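Local atomic coordinates of GDP-6-deoxy-D-mannose reductase (PDB entry 6X3B), a protein that probably reduces GDP-4-dehydro-6-deoxy-D-mannose to GDP-rhamnose with NADPH, as a step in making the lipopolysaccharide O-antigen. Residues 68-73 against 112-117; 88-93 against 148-153; 175-180 against 244-249; 190-195 against 257-262. All blocks are in the same frame, centred on the assembly; numbering follows the deposited sequence.

Interaction 1: residues 68-73 against 112-117; sequences DLWPEL and KARGFS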
# COMPACT_ATOMS: atom_id res chain seq x y z
N ASP A 68 -20.77 -5.56 -18.79
CA ASP A 68 -22.23 -5.51 -18.70
C ASP A 68 -22.77 -6.07 -17.38
O ASP A 68 -23.88 -6.60 -17.35
CB ASP A 68 -22.86 -6.26 -19.87
CG ASP A 68 -22.52 -5.65 -21.22
OD1 ASP A 68 -23.22 -4.71 -21.65
OD2 ASP A 68 -21.55 -6.13 -21.86
N LEU A 69 -22.01 -5.94 -16.29
CA LEU A 69 -22.46 -6.50 -15.02
C LEU A 69 -23.58 -5.70 -14.36
O LEU A 69 -24.21 -6.21 -13.43
CB LEU A 69 -21.28 -6.60 -14.04
CG LEU A 69 -20.34 -7.77 -14.31
CD1 LEU A 69 -19.10 -7.65 -13.46
CD2 LEU A 69 -21.04 -9.12 -14.06
N TRP A 70 -23.83 -4.47 -14.78
CA TRP A 70 -24.74 -3.57 -14.07
C TRP A 70 -25.79 -3.01 -15.03
O TRP A 70 -25.77 -1.82 -15.37
CB TRP A 70 -23.97 -2.44 -13.38
CG TRP A 70 -22.82 -2.99 -12.56
CD1 TRP A 70 -22.91 -3.70 -11.40
CD2 TRP A 70 -21.43 -2.94 -12.90
NE1 TRP A 70 -21.65 -4.08 -10.97
CE2 TRP A 70 -20.73 -3.62 -11.87
CE3 TRP A 70 -20.72 -2.36 -13.94
CZ2 TRP A 70 -19.33 -3.73 -11.88
CZ3 TRP A 70 -19.33 -2.48 -13.96
CH2 TRP A 70 -18.66 -3.16 -12.93
N PRO A 71 -26.75 -3.84 -15.45
CA PRO A 71 -27.91 -3.29 -16.18
C PRO A 71 -28.59 -2.16 -15.41
O PRO A 71 -28.85 -1.09 -15.97
CB PRO A 71 -28.82 -4.52 -16.38
CG PRO A 71 -28.31 -5.57 -15.44
CD PRO A 71 -26.83 -5.31 -15.30
N GLU A 72 -28.86 -2.37 -14.12
CA GLU A 72 -29.17 -1.26 -13.22
C GLU A 72 -27.90 -0.85 -12.46
O GLU A 72 -27.16 -1.71 -11.97
CB GLU A 72 -30.27 -1.64 -12.22
CG GLU A 72 -31.53 -2.22 -12.88
CD GLU A 72 -32.71 -2.31 -11.91
OE1 GLU A 72 -32.48 -2.42 -10.68
OE2 GLU A 72 -33.86 -2.26 -12.38
N LEU A 73 -27.69 0.47 -12.34
CA LEU A 73 -26.46 1.00 -11.73
C LEU A 73 -26.51 0.86 -10.21
O LEU A 73 -27.51 1.24 -9.59
CB LEU A 73 -26.29 2.47 -12.10
CG LEU A 73 -25.00 3.14 -11.64
CD1 LEU A 73 -23.87 2.70 -12.53
CD2 LEU A 73 -25.15 4.67 -11.66
N LYS A 112 -16.42 2.91 -13.23
CA LYS A 112 -16.29 4.27 -13.74
C LYS A 112 -16.85 4.38 -15.15
O LYS A 112 -17.64 5.29 -15.45
CB LYS A 112 -14.81 4.69 -13.71
CG LYS A 112 -14.61 6.15 -14.18
CD LYS A 112 -13.14 6.62 -14.07
CE LYS A 112 -12.97 8.00 -14.70
NZ LYS A 112 -11.54 8.46 -14.67
N ALA A 113 -16.47 3.44 -16.03
CA ALA A 113 -16.93 3.52 -17.42
C ALA A 113 -18.45 3.40 -17.51
O ALA A 113 -19.06 3.99 -18.41
CB ALA A 113 -16.27 2.42 -18.26
N ARG A 114 -19.06 2.65 -16.61
CA ARG A 114 -20.51 2.47 -16.61
C ARG A 114 -21.25 3.70 -16.08
O ARG A 114 -22.45 3.86 -16.36
CB ARG A 114 -20.86 1.23 -15.79
CG ARG A 114 -22.35 1.06 -15.45
CD ARG A 114 -23.20 0.68 -16.66
NE ARG A 114 -24.59 0.45 -16.27
CZ ARG A 114 -25.46 1.43 -16.03
NH1 ARG A 114 -25.08 2.70 -16.17
NH2 ARG A 114 -26.70 1.16 -15.65
N GLY A 115 -20.57 4.58 -15.36
CA GLY A 115 -21.18 5.78 -14.81
C GLY A 115 -21.34 5.76 -13.31
O GLY A 115 -21.96 6.68 -12.75
N PHE A 116 -20.81 4.74 -12.64
CA PHE A 116 -20.85 4.69 -11.19
C PHE A 116 -20.20 5.93 -10.59
O PHE A 116 -19.20 6.44 -11.11
CB PHE A 116 -20.12 3.43 -10.69
CG PHE A 116 -20.15 3.25 -9.20
CD1 PHE A 116 -21.30 2.79 -8.56
CD2 PHE A 116 -19.01 3.50 -8.43
CE1 PHE A 116 -21.33 2.60 -7.18
CE2 PHE A 116 -19.03 3.30 -7.04
CZ PHE A 116 -20.18 2.86 -6.41
N SER A 117 -20.80 6.44 -9.51
CA SER A 117 -20.16 7.48 -8.72
C SER A 117 -20.65 7.43 -7.28
O SER A 117 -20.61 8.45 -6.58
CB SER A 117 -20.40 8.88 -9.33
OG SER A 117 -21.78 9.19 -9.33

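Interaction 2: residues 88-93 against 148-153; sequences EAFRDP and RNPYAV. With NDP (NADPH dihydro-nicotinamide-adenine-dinucleotide phosphate), chain E.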
# COMPACT_ATOMS: atom_id res chain seq x y z
N GLU A 88 -1.47 -19.52 -0.09
CA GLU A 88 -1.50 -19.35 -1.54
C GLU A 88 -0.76 -18.08 -1.96
O GLU A 88 -0.12 -18.04 -3.03
CB GLU A 88 -2.96 -19.31 -2.01
CG GLU A 88 -3.16 -18.97 -3.48
CD GLU A 88 -2.47 -19.93 -4.42
OE1 GLU A 88 -2.17 -21.07 -4.02
OE2 GLU A 88 -2.22 -19.52 -5.58
N ALA A 89 -0.84 -17.02 -1.16
CA ALA A 89 -0.15 -15.78 -1.50
C ALA A 89 1.36 -15.97 -1.39
O ALA A 89 2.11 -15.44 -2.21
CB ALA A 89 -0.63 -14.64 -0.61
N PHE A 90 1.82 -16.71 -0.39
CA PHE A 90 3.25 -16.99 -0.32
C PHE A 90 3.69 -17.84 -1.50
O PHE A 90 4.80 -17.67 -2.02
CB PHE A 90 3.59 -17.69 0.99
CG PHE A 90 3.88 -16.74 2.13
CD1 PHE A 90 4.95 -15.88 2.06
CD2 PHE A 90 3.09 -16.74 3.26
CE1 PHE A 90 5.24 -15.02 3.11
CE2 PHE A 90 3.37 -15.90 4.31
CZ PHE A 90 4.46 -15.03 4.23
N ARG A 91 2.83 -18.77 -1.93
CA ARG A 91 3.17 -19.65 -3.05
C ARG A 91 3.30 -18.87 -4.35
O ARG A 91 4.21 -19.13 -5.15
CB ARG A 91 2.12 -20.75 -3.20
CG ARG A 91 2.55 -21.86 -4.18
CD ARG A 91 1.38 -22.75 -4.62
NE ARG A 91 0.34 -22.02 -5.35
CZ ARG A 91 0.41 -21.70 -6.64
NH1 ARG A 91 1.48 -22.04 -7.36
NH2 ARG A 91 -0.57 -21.03 -7.21
N ASP A 92 2.39 -17.91 -4.60
CA ASP A 92 2.37 -17.15 -5.84
C ASP A 92 1.99 -15.71 -5.52
O ASP A 92 0.84 -15.28 -5.70
CB ASP A 92 1.38 -17.77 -6.83
CG ASP A 92 1.53 -17.23 -8.25
OD1 ASP A 92 2.25 -16.24 -8.43
OD2 ASP A 92 0.91 -17.79 -9.18
N PRO A 93 2.96 -14.91 -5.04
CA PRO A 93 2.65 -13.52 -4.65
C PRO A 93 2.17 -12.67 -5.81
O PRO A 93 1.27 -11.84 -5.65
CB PRO A 93 3.98 -13.00 -4.07
CG PRO A 93 4.78 -14.24 -3.71
CD PRO A 93 4.35 -15.30 -4.72
N ARG A 148 3.02 -8.44 6.90
CA ARG A 148 4.05 -9.46 7.02
C ARG A 148 3.91 -10.59 6.01
O ARG A 148 4.72 -11.53 6.04
CB ARG A 148 4.06 -10.04 8.43
CG ARG A 148 4.29 -9.01 9.51
CD ARG A 148 4.16 -9.65 10.89
NE ARG A 148 5.29 -10.53 11.17
CZ ARG A 148 6.47 -10.10 11.59
NH1 ARG A 148 6.70 -8.81 11.76
NH2 ARG A 148 7.44 -10.98 11.85
N ASN A 149 2.94 -10.52 5.11
CA ASN A 149 2.79 -11.55 4.10
C ASN A 149 2.22 -10.90 2.85
O ASN A 149 1.67 -9.79 2.92
CB ASN A 149 1.88 -12.68 4.62
CG ASN A 149 0.46 -12.22 4.83
OD1 ASN A 149 -0.21 -11.86 3.89
ND2 ASN A 149 0.01 -12.20 6.08
N PRO A 150 2.36 -11.53 1.68
CA PRO A 150 1.90 -10.88 0.44
C PRO A 150 0.40 -10.65 0.37
O PRO A 150 -0.04 -9.75 -0.34
CB PRO A 150 2.36 -11.85 -0.67
CG PRO A 150 3.37 -12.76 -0.01
CD PRO A 150 2.95 -12.86 1.42
N TYR A 151 -0.41 -11.47 1.05
CA TYR A 151 -1.84 -11.16 1.11
C TYR A 151 -2.07 -9.84 1.85
O TYR A 151 -2.80 -8.96 1.37
CB TYR A 151 -2.58 -12.29 1.80
CG TYR A 151 -3.95 -11.93 2.34
CD1 TYR A 151 -5.08 -11.95 1.51
CD2 TYR A 151 -4.12 -11.61 3.68
CE1 TYR A 151 -6.34 -11.63 2.00
CE2 TYR A 151 -5.38 -11.29 4.19
CZ TYR A 151 -6.48 -11.31 3.35
OH TYR A 151 -7.72 -11.01 3.85
N ALA A 152 -1.43 -9.67 3.01
CA ALA A 152 -1.63 -8.43 3.76
C ALA A 152 -1.07 -7.24 2.99
O ALA A 152 -1.68 -6.16 3.00
CB ALA A 152 -1.00 -8.54 5.15
N VAL A 153 0.06 -7.43 2.28
CA VAL A 153 0.59 -6.39 1.40
C VAL A 153 -0.45 -5.99 0.36
O VAL A 153 -0.73 -4.80 0.16
CB VAL A 153 1.89 -6.88 0.72
CG1 VAL A 153 2.30 -5.95 -0.42
CG2 VAL A 153 3.03 -6.98 1.76
PA NDP E . -13.42 -16.44 -0.01
O1A NDP E . -12.05 -16.85 -0.45
O2A NDP E . -14.25 -17.42 0.73
O5B NDP E . -14.24 -15.88 -1.27
C5B NDP E . -13.53 -15.17 -2.31
C4B NDP E . -14.51 -14.77 -3.38
O4B NDP E . -13.82 -14.03 -4.42
C3B NDP E . -15.24 -15.92 -4.10
O3B NDP E . -16.61 -15.60 -4.31
C2B NDP E . -14.46 -16.04 -5.40
O2B NDP E . -15.30 -16.56 -6.44
C1B NDP E . -14.12 -14.58 -5.67
N9A NDP E . -12.98 -14.39 -6.56
C8A NDP E . -11.70 -14.82 -6.35
N7A NDP E . -10.88 -14.51 -7.33
C5A NDP E . -11.69 -13.84 -8.24
C6A NDP E . -11.42 -13.26 -9.50
N6A NDP E . -10.20 -13.28 -10.03
N1A NDP E . -12.44 -12.67 -10.16
C2A NDP E . -13.65 -12.67 -9.58
N3A NDP E . -14.02 -13.18 -8.41
C4A NDP E . -12.98 -13.76 -7.78
O3 NDP E . -13.29 -15.11 0.88
PN NDP E . -14.01 -14.71 2.26
O1N NDP E . -15.48 -14.62 2.02
O2N NDP E . -13.52 -15.63 3.33
O5D NDP E . -13.42 -13.24 2.50
C5D NDP E . -14.19 -12.10 2.06
C4D NDP E . -13.35 -10.86 2.21
O4D NDP E . -13.02 -10.68 3.61
C3D NDP E . -12.01 -10.86 1.46
O3D NDP E . -11.72 -9.58 0.92
C2D NDP E . -11.03 -11.26 2.56
O2D NDP E . -9.70 -10.82 2.30
C1D NDP E . -11.63 -10.57 3.78
N1N NDP E . -11.25 -11.24 5.06
C2N NDP E . -11.78 -12.45 5.40
C3N NDP E . -11.56 -13.01 6.64
C7N NDP E . -11.94 -14.42 6.84
O7N NDP E . -11.68 -14.98 7.92
N7N NDP E . -12.56 -15.05 5.86
C4N NDP E . -10.95 -12.16 7.70
C5N NDP E . -10.37 -10.90 7.19
C6N NDP E . -10.35 -10.64 5.91
P2B NDP E . -14.76 -17.98 -6.97
O1X NDP E . -15.73 -18.41 -8.06
O2X NDP E . -13.36 -17.75 -7.52
O3X NDP E . -14.76 -18.93 -5.80

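Interaction 3: residues 175-180 against 244-249; sequences VARPFN and VYNVCS. With NDP (NADPH dihydro-nicotinamide-adenine-dinucleotide phosphate), chain E.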
# COMPACT_ATOMS: atom_id res chain seq x y z
N VAL A 175 -13.19 2.08 3.84
CA VAL A 175 -12.35 0.91 4.03
C VAL A 175 -12.70 0.29 5.38
O VAL A 175 -12.75 0.98 6.40
CB VAL A 175 -10.85 1.26 3.96
CG1 VAL A 175 -10.03 0.09 4.45
CG2 VAL A 175 -10.47 1.59 2.53
N ALA A 176 -12.94 -1.02 5.37
CA ALA A 176 -13.12 -1.77 6.59
C ALA A 176 -11.95 -2.73 6.76
O ALA A 176 -11.55 -3.38 5.79
CB ALA A 176 -14.43 -2.56 6.56
N ARG A 177 -11.43 -2.84 7.99
CA ARG A 177 -10.39 -3.82 8.35
C ARG A 177 -10.98 -4.81 9.35
O ARG A 177 -10.89 -4.61 10.57
CB ARG A 177 -9.15 -3.14 8.95
CG ARG A 177 -8.39 -2.28 7.94
CD ARG A 177 -7.28 -1.44 8.59
NE ARG A 177 -6.48 -0.77 7.58
CZ ARG A 177 -5.56 0.15 7.86
NH1 ARG A 177 -5.36 0.52 9.12
NH2 ARG A 177 -4.85 0.70 6.88
N PRO A 178 -11.62 -5.87 8.89
CA PRO A 178 -12.20 -6.84 9.83
C PRO A 178 -11.12 -7.71 10.43
O PRO A 178 -10.14 -8.07 9.76
CB PRO A 178 -13.14 -7.66 8.95
CG PRO A 178 -12.48 -7.60 7.57
CD PRO A 178 -11.92 -6.20 7.48
N PHE A 179 -11.30 -8.05 11.70
CA PHE A 179 -10.39 -8.99 12.34
C PHE A 179 -10.97 -10.39 12.18
O PHE A 179 -11.62 -10.67 11.17
CB PHE A 179 -10.13 -8.54 13.79
CG PHE A 179 -9.21 -7.31 13.88
CD1 PHE A 179 -9.55 -6.13 13.23
CD2 PHE A 179 -8.02 -7.35 14.59
CE1 PHE A 179 -8.72 -4.99 13.30
CE2 PHE A 179 -7.19 -6.23 14.67
CZ PHE A 179 -7.54 -5.05 14.02
N ASN A 180 -10.67 -11.29 13.12
CA ASN A 180 -11.07 -12.72 13.00
C ASN A 180 -12.59 -12.89 12.83
O ASN A 180 -13.35 -12.23 13.56
CB ASN A 180 -10.47 -13.58 14.10
CG ASN A 180 -8.98 -13.75 13.94
OD1 ASN A 180 -8.22 -12.80 14.16
ND2 ASN A 180 -8.54 -14.93 13.55
N VAL A 244 -10.97 4.89 7.15
CA VAL A 244 -10.67 3.48 7.41
C VAL A 244 -11.24 3.09 8.77
O VAL A 244 -11.01 3.80 9.76
CB VAL A 244 -9.15 3.24 7.37
CG1 VAL A 244 -8.81 1.81 7.77
CG2 VAL A 244 -8.58 3.60 6.01
N TYR A 245 -11.95 1.96 8.83
CA TYR A 245 -12.57 1.50 10.07
C TYR A 245 -12.15 0.07 10.38
O TYR A 245 -12.30 -0.81 9.53
CB TYR A 245 -14.10 1.54 9.97
CG TYR A 245 -14.63 2.92 9.72
CD1 TYR A 245 -14.77 3.40 8.43
CD2 TYR A 245 -14.99 3.73 10.78
CE1 TYR A 245 -15.26 4.68 8.20
CE2 TYR A 245 -15.48 5.00 10.57
CZ TYR A 245 -15.61 5.46 9.29
OH TYR A 245 -16.11 6.72 9.13
N ASN A 246 -11.64 -0.16 11.60
CA ASN A 246 -11.55 -1.52 12.12
C ASN A 246 -12.95 -2.08 12.33
O ASN A 246 -13.84 -1.39 12.81
CB ASN A 246 -10.83 -1.56 13.46
CG ASN A 246 -9.35 -1.24 13.35
OD1 ASN A 246 -8.74 -1.34 12.28
ND2 ASN A 246 -8.76 -0.88 14.48
N VAL A 247 -13.12 -3.36 12.00
CA VAL A 247 -14.35 -4.08 12.33
C VAL A 247 -13.92 -5.24 13.23
O VAL A 247 -13.34 -6.22 12.76
CB VAL A 247 -15.10 -4.57 11.08
CG1 VAL A 247 -16.35 -5.40 11.48
CG2 VAL A 247 -15.51 -3.37 10.17
N CYS A 248 -14.20 -5.11 14.53
CA CYS A 248 -13.68 -6.04 15.52
C CYS A 248 -14.55 -5.97 16.77
O CYS A 248 -15.38 -5.07 16.93
CB CYS A 248 -12.21 -5.73 15.86
SG CYS A 248 -11.95 -3.99 16.34
N SER A 249 -14.35 -6.93 17.66
CA SER A 249 -15.12 -7.00 18.90
C SER A 249 -14.51 -6.18 20.03
O SER A 249 -15.23 -5.81 20.97
CB SER A 249 -15.23 -8.46 19.37
OG SER A 249 -14.00 -8.87 19.96
PA NDP E . -13.42 -16.44 -0.01
O1A NDP E . -12.05 -16.85 -0.45
O2A NDP E . -14.25 -17.42 0.73
O5B NDP E . -14.24 -15.88 -1.27
C5B NDP E . -13.53 -15.17 -2.31
C4B NDP E . -14.51 -14.77 -3.38
O4B NDP E . -13.82 -14.03 -4.42
C3B NDP E . -15.24 -15.92 -4.10
O3B NDP E . -16.61 -15.60 -4.31
C2B NDP E . -14.46 -16.04 -5.40
O2B NDP E . -15.30 -16.56 -6.44
C1B NDP E . -14.12 -14.58 -5.67
N9A NDP E . -12.98 -14.39 -6.56
C8A NDP E . -11.70 -14.82 -6.35
N7A NDP E . -10.88 -14.51 -7.33
C5A NDP E . -11.69 -13.84 -8.24
C6A NDP E . -11.42 -13.26 -9.50
N6A NDP E . -10.20 -13.28 -10.03
N1A NDP E . -12.44 -12.67 -10.16
C2A NDP E . -13.65 -12.67 -9.58
N3A NDP E . -14.02 -13.18 -8.41
C4A NDP E . -12.98 -13.76 -7.78
O3 NDP E . -13.29 -15.11 0.88
PN NDP E . -14.01 -14.71 2.26
O1N NDP E . -15.48 -14.62 2.02
O2N NDP E . -13.52 -15.63 3.33
O5D NDP E . -13.42 -13.24 2.50
C5D NDP E . -14.19 -12.10 2.06
C4D NDP E . -13.35 -10.86 2.21
O4D NDP E . -13.02 -10.68 3.61
C3D NDP E . -12.01 -10.86 1.46
O3D NDP E . -11.72 -9.58 0.92
C2D NDP E . -11.03 -11.26 2.56
O2D NDP E . -9.70 -10.82 2.30
C1D NDP E . -11.63 -10.57 3.78
N1N NDP E . -11.25 -11.24 5.06
C2N NDP E . -11.78 -12.45 5.40
C3N NDP E . -11.56 -13.01 6.64
C7N NDP E . -11.94 -14.42 6.84
O7N NDP E . -11.68 -14.98 7.92
N7N NDP E . -12.56 -15.05 5.86
C4N NDP E . -10.95 -12.16 7.70
C5N NDP E . -10.37 -10.90 7.19
C6N NDP E . -10.35 -10.64 5.91
P2B NDP E . -14.76 -17.98 -6.97
O1X NDP E . -15.73 -18.41 -8.06
O2X NDP E . -13.36 -17.75 -7.52
O3X NDP E . -14.76 -18.93 -5.80

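Interaction 4: residues 190-195 against 257-262; sequences FVIASA and ELIELL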
# COMPACT_ATOMS: atom_id res chain seq x y z
N PHE A 190 -8.38 -22.42 9.47
CA PHE A 190 -8.48 -21.70 10.73
C PHE A 190 -8.70 -22.68 11.87
O PHE A 190 -9.52 -23.60 11.76
CB PHE A 190 -9.62 -20.68 10.67
CG PHE A 190 -9.25 -19.40 9.98
CD1 PHE A 190 -8.32 -18.53 10.55
CD2 PHE A 190 -9.83 -19.06 8.77
CE1 PHE A 190 -7.98 -17.35 9.91
CE2 PHE A 190 -9.50 -17.89 8.13
CZ PHE A 190 -8.57 -17.03 8.70
N VAL A 191 -7.98 -22.49 12.98
CA VAL A 191 -7.97 -23.49 14.05
C VAL A 191 -9.38 -23.68 14.63
O VAL A 191 -9.77 -24.80 14.97
CB VAL A 191 -6.95 -23.12 15.14
CG1 VAL A 191 -7.34 -21.84 15.85
CG2 VAL A 191 -6.77 -24.27 16.14
N ILE A 192 -10.16 -22.60 14.76
CA ILE A 192 -11.48 -22.75 15.35
C ILE A 192 -12.41 -23.49 14.41
O ILE A 192 -13.20 -24.34 14.84
CB ILE A 192 -12.06 -21.38 15.75
CG1 ILE A 192 -11.23 -20.77 16.88
CG2 ILE A 192 -13.53 -21.55 16.18
CD1 ILE A 192 -10.99 -21.72 18.05
N ALA A 193 -12.34 -23.18 13.12
CA ALA A 193 -13.16 -23.91 12.16
C ALA A 193 -12.76 -25.38 12.11
O ALA A 193 -13.62 -26.27 12.09
CB ALA A 193 -13.05 -23.27 10.77
N SER A 194 -11.46 -25.66 12.13
CA SER A 194 -11.02 -27.05 12.10
C SER A 194 -11.42 -27.79 13.38
O SER A 194 -11.83 -28.95 13.32
CB SER A 194 -9.50 -27.11 11.91
OG SER A 194 -9.01 -28.42 12.11
N ALA A 195 -11.29 -27.12 14.53
CA ALA A 195 -11.67 -27.74 15.80
C ALA A 195 -13.15 -28.09 15.81
O ALA A 195 -13.53 -29.18 16.26
CB ALA A 195 -11.34 -26.79 16.97
N GLU A 257 -9.47 -21.56 25.22
CA GLU A 257 -10.78 -21.41 25.85
C GLU A 257 -11.91 -21.55 24.84
O GLU A 257 -12.97 -22.09 25.17
CB GLU A 257 -10.86 -20.06 26.57
CG GLU A 257 -10.00 -20.02 27.84
CD GLU A 257 -10.05 -18.67 28.55
OE1 GLU A 257 -10.93 -17.84 28.23
OE2 GLU A 257 -9.19 -18.44 29.43
N LEU A 258 -11.72 -21.07 23.61
CA LEU A 258 -12.73 -21.31 22.58
C LEU A 258 -12.87 -22.80 22.28
O LEU A 258 -13.99 -23.30 22.13
CB LEU A 258 -12.39 -20.54 21.31
CG LEU A 258 -12.41 -19.03 21.45
CD1 LEU A 258 -12.09 -18.35 20.13
CD2 LEU A 258 -13.79 -18.64 21.92
N ILE A 259 -11.75 -23.53 22.18
CA ILE A 259 -11.82 -24.97 21.94
C ILE A 259 -12.55 -25.67 23.08
O ILE A 259 -13.38 -26.56 22.85
CB ILE A 259 -10.42 -25.56 21.73
CG1 ILE A 259 -9.84 -25.13 20.39
CG2 ILE A 259 -10.46 -27.10 21.79
CD1 ILE A 259 -8.33 -25.43 20.28
N GLU A 260 -12.25 -25.29 24.32
CA GLU A 260 -12.95 -25.86 25.46
C GLU A 260 -14.45 -25.56 25.40
O GLU A 260 -15.27 -26.44 25.71
CB GLU A 260 -12.34 -25.34 26.76
CG GLU A 260 -11.00 -26.02 27.09
CD GLU A 260 -10.27 -25.36 28.24
OE1 GLU A 260 -10.16 -25.98 29.33
OE2 GLU A 260 -9.81 -24.21 28.05
N LEU A 261 -14.83 -24.34 25.00
CA LEU A 261 -16.25 -24.02 24.89
C LEU A 261 -16.91 -24.81 23.77
O LEU A 261 -18.07 -25.21 23.90
CB LEU A 261 -16.43 -22.51 24.69
CG LEU A 261 -17.88 -21.99 24.64
CD1 LEU A 261 -18.64 -22.40 25.89
CD2 LEU A 261 -17.90 -20.45 24.49
N LEU A 262 -16.20 -25.06 22.67
CA LEU A 262 -16.74 -25.92 21.63
C LEU A 262 -17.04 -27.32 22.17
O LEU A 262 -18.12 -27.87 21.96
CB LEU A 262 -15.78 -26.01 20.45
CG LEU A 262 -15.80 -24.90 19.39
CD1 LEU A 262 -14.57 -25.07 18.48
CD2 LEU A 262 -17.07 -24.93 18.56

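Interaction 1: residues 68-73 against 112-117
A Schellman motif ends helix 93-114, and Arg-114, in the last turn of that helix, grips the loop that leads into strand 76-79. Arg-114 NE donates to Trp-70 O at 2.7 Å, with an N-H...O angle of 155°. The oxygen lies in the guanidinium plane, so the bond is made at the edge of the group. Arg-114 NH2 donates to Pro-71 O at 3.1 Å, but from above that carbonyl plane. A weak second bond runs from NH2 to Trp-70 O. One side chain thus ties down two successive loop carbonyls. The arginine reaches them because its chain bends at chi2 (71°), which carries CD back toward the loop.

The apolar part of the contact flanks this grip. Leu-73 CD1 lies over one face of the guanidinium, away from the centre of the group, and 3.7 Å from Arg-114 CG. Leu-73 CD1 is also 4.2 Å from Phe-116 CB. Trp-70 CE3 meets Arg-114 CB at 4.0 Å, and the two side chains run alongside one another, pointing opposite ways. The indole then packs on Leu-107, Ala-110 and Leu-111 of the helix. Phe-26 meets the indole edge-to-face.

Gly-115 takes a positive phi (109°), and Gly-115 N bonds back to Lys-112 O at 3.0 Å. This turn sends the chain toward strand 119-123. The contact lies at the edge of a Rossmann-type domain, where a helix ends beside the loop before a parallel strand.

Interaction 2: residues 88-93 against 148-153
Pro-150 sits in the first turn of helix 150-169 and packs against helix 86-91 and the start of helix 93-114, in the NADPH-binding Rossmann-type domain. The tight part is buried. Ala-89 CB approaches Tyr-151 CB at 3.9 Å and lies close to the backbone N of the same tyrosine. Pro-150 CB meets Pro-93 CB, also at 3.9 Å. No hydrogen bond joins the segments; the contact is by van der Waals packing.

The solvent side is at Phe-90, whose ring is exposed though closely touched. Pro-150 CD stands over one face of its ring, 3.7 Å from the centroid and 17° off the normal, a CH-pi contact. Asn-149 CB reaches Phe-90 CZ at 3.5 Å. Thr-168 of the second subunit also packs on Phe-90, so this side faces the subunit interface.

Asn-149 is the N-cap of helix 150-169. Its CG stands between the backbone N and the carbonyl carbon (chi1 66°), and Asn-149 OD1 accepts from Ala-152 N at 2.7 Å. ND2 is held by Asp-127. Tyr-151 CG is anti to the backbone N (chi1 161°), leading the ring away from Ala-89 toward the cofactor. There Tyr-151 OH is hydrogen-bonded to NADPH O2D at 2.5 Å.

Interaction 3: residues 175-180 against 244-249
Val-175 to Pro-178 and Val-244 to Val-247 pair as parallel strands, and the last of four backbone hydrogen bonds extends the pairing to Phe-179. Tyr-245 N donates to Val-175 O and Arg-177 N to Tyr-245 O, both at 2.7 Å. Val-247 N then donates to Arg-177 O, and Phe-179 N to Val-247 O, both at 2.9 Å. CA-H...O contacts accompany these bonds, such as Ala-176 CA to Tyr-245 O.

Apolar contacts lie on both faces. Val-175 and Val-244 point the same way, side by side. On the other face Ala-176 CB meets Val-247 CG2 at 3.9 Å, and Pro-178 lies beside Val-247.

The pair belongs to the mixed central sheet of the Rossmann-type fold of this NAD(P)-dependent epimerase/dehydratase family. Strand 172-182 pairs with 119-123 as well as with 244-247. Its later part passes NADPH: Phe-179 O is 3.8 Å from C4N of the nicotinamide, and Pro-178 CG packs near C5N.

Polar side chains share a face with the two valines. The chain of Arg-177 is extended from CG to NE, and Val-244 CG1 lies over one face of its guanidinium, 3.5 Å from NE. NH2 forms a salt bridge with Glu-159, and NH1 bonds to Tyr-129 OH. That hydroxyl also bonds to Asn-246 OD1.

Aromatic contacts centre on Phe-179. Asn-246 OD1 is at the ring edge, in plane, with the amide turned 77° from the ring. Cys-248 CB touches Phe-179 CD1 at 3.8 Å, while Cys-248 SG stands above the face at 4.8 Å from the centroid, a sulfur-aromatic contact.

Interaction 4: residues 190-195 against 257-262
Ile-192 holds CG1 anti to its carbonyl carbon (chi1 -66°), and a second bend at chi2 (-50°) turns CD1 toward Leu-258. Leu-258 CB points toward the helix of Ile-192, and Leu-258 CD1 lies 4.1 Å from Ile-192 CD1. The two side chains cross at about a right angle, with Ile-192 CD1 at 3.7 Å from Leu-258 CB. This is helix-helix packing between helix 191-203 and helix 255-266. The short segments run nearly parallel, at 22°, with axes 10.3 Å apart.

No hydrogen bond crosses between the segments, and all five touching residues are buried. Ala-195 is the small residue of the interface. The two backbones come nearest there, opposite Ile-259, with CA atoms 6.7 Å apart. Leu-211 of strand 210-213 touches both Ala-195 and Ile-259, while helix 306-320 packs on Leu-258 through Ile-306 and on Leu-262 through Leu-310 and Leu-314. Phe-190, the residue just before helix 191-203, touches NADPH.

Two branches close on the methyl of Ala-195: its CB lies 4.1 Å from Ile-259 CG1 and 4.0 Å from Leu-262 CD1.

Interactions 2 and 3 both touch the same NADPH. Tyr-151 holds a ribose hydroxyl of the cofactor, while Pro-178 and Phe-179 lie by the nicotinamide. Their centres are 20 Å apart, and helix 150-169 leads along the chain into strand 172-182. Interaction 4 follows on from that strand: its nearest atoms come within about 4 Å of interaction 3 without touching, and Phe-190 reaches the cofactor too. Interaction 1 stands apart, on the opposite side of the chain's centre from interaction 4, with centres 42 Å apart. Helix 93-114 links it to interaction 2. Its Trp-70 side chain is about 11 Å from NADPH.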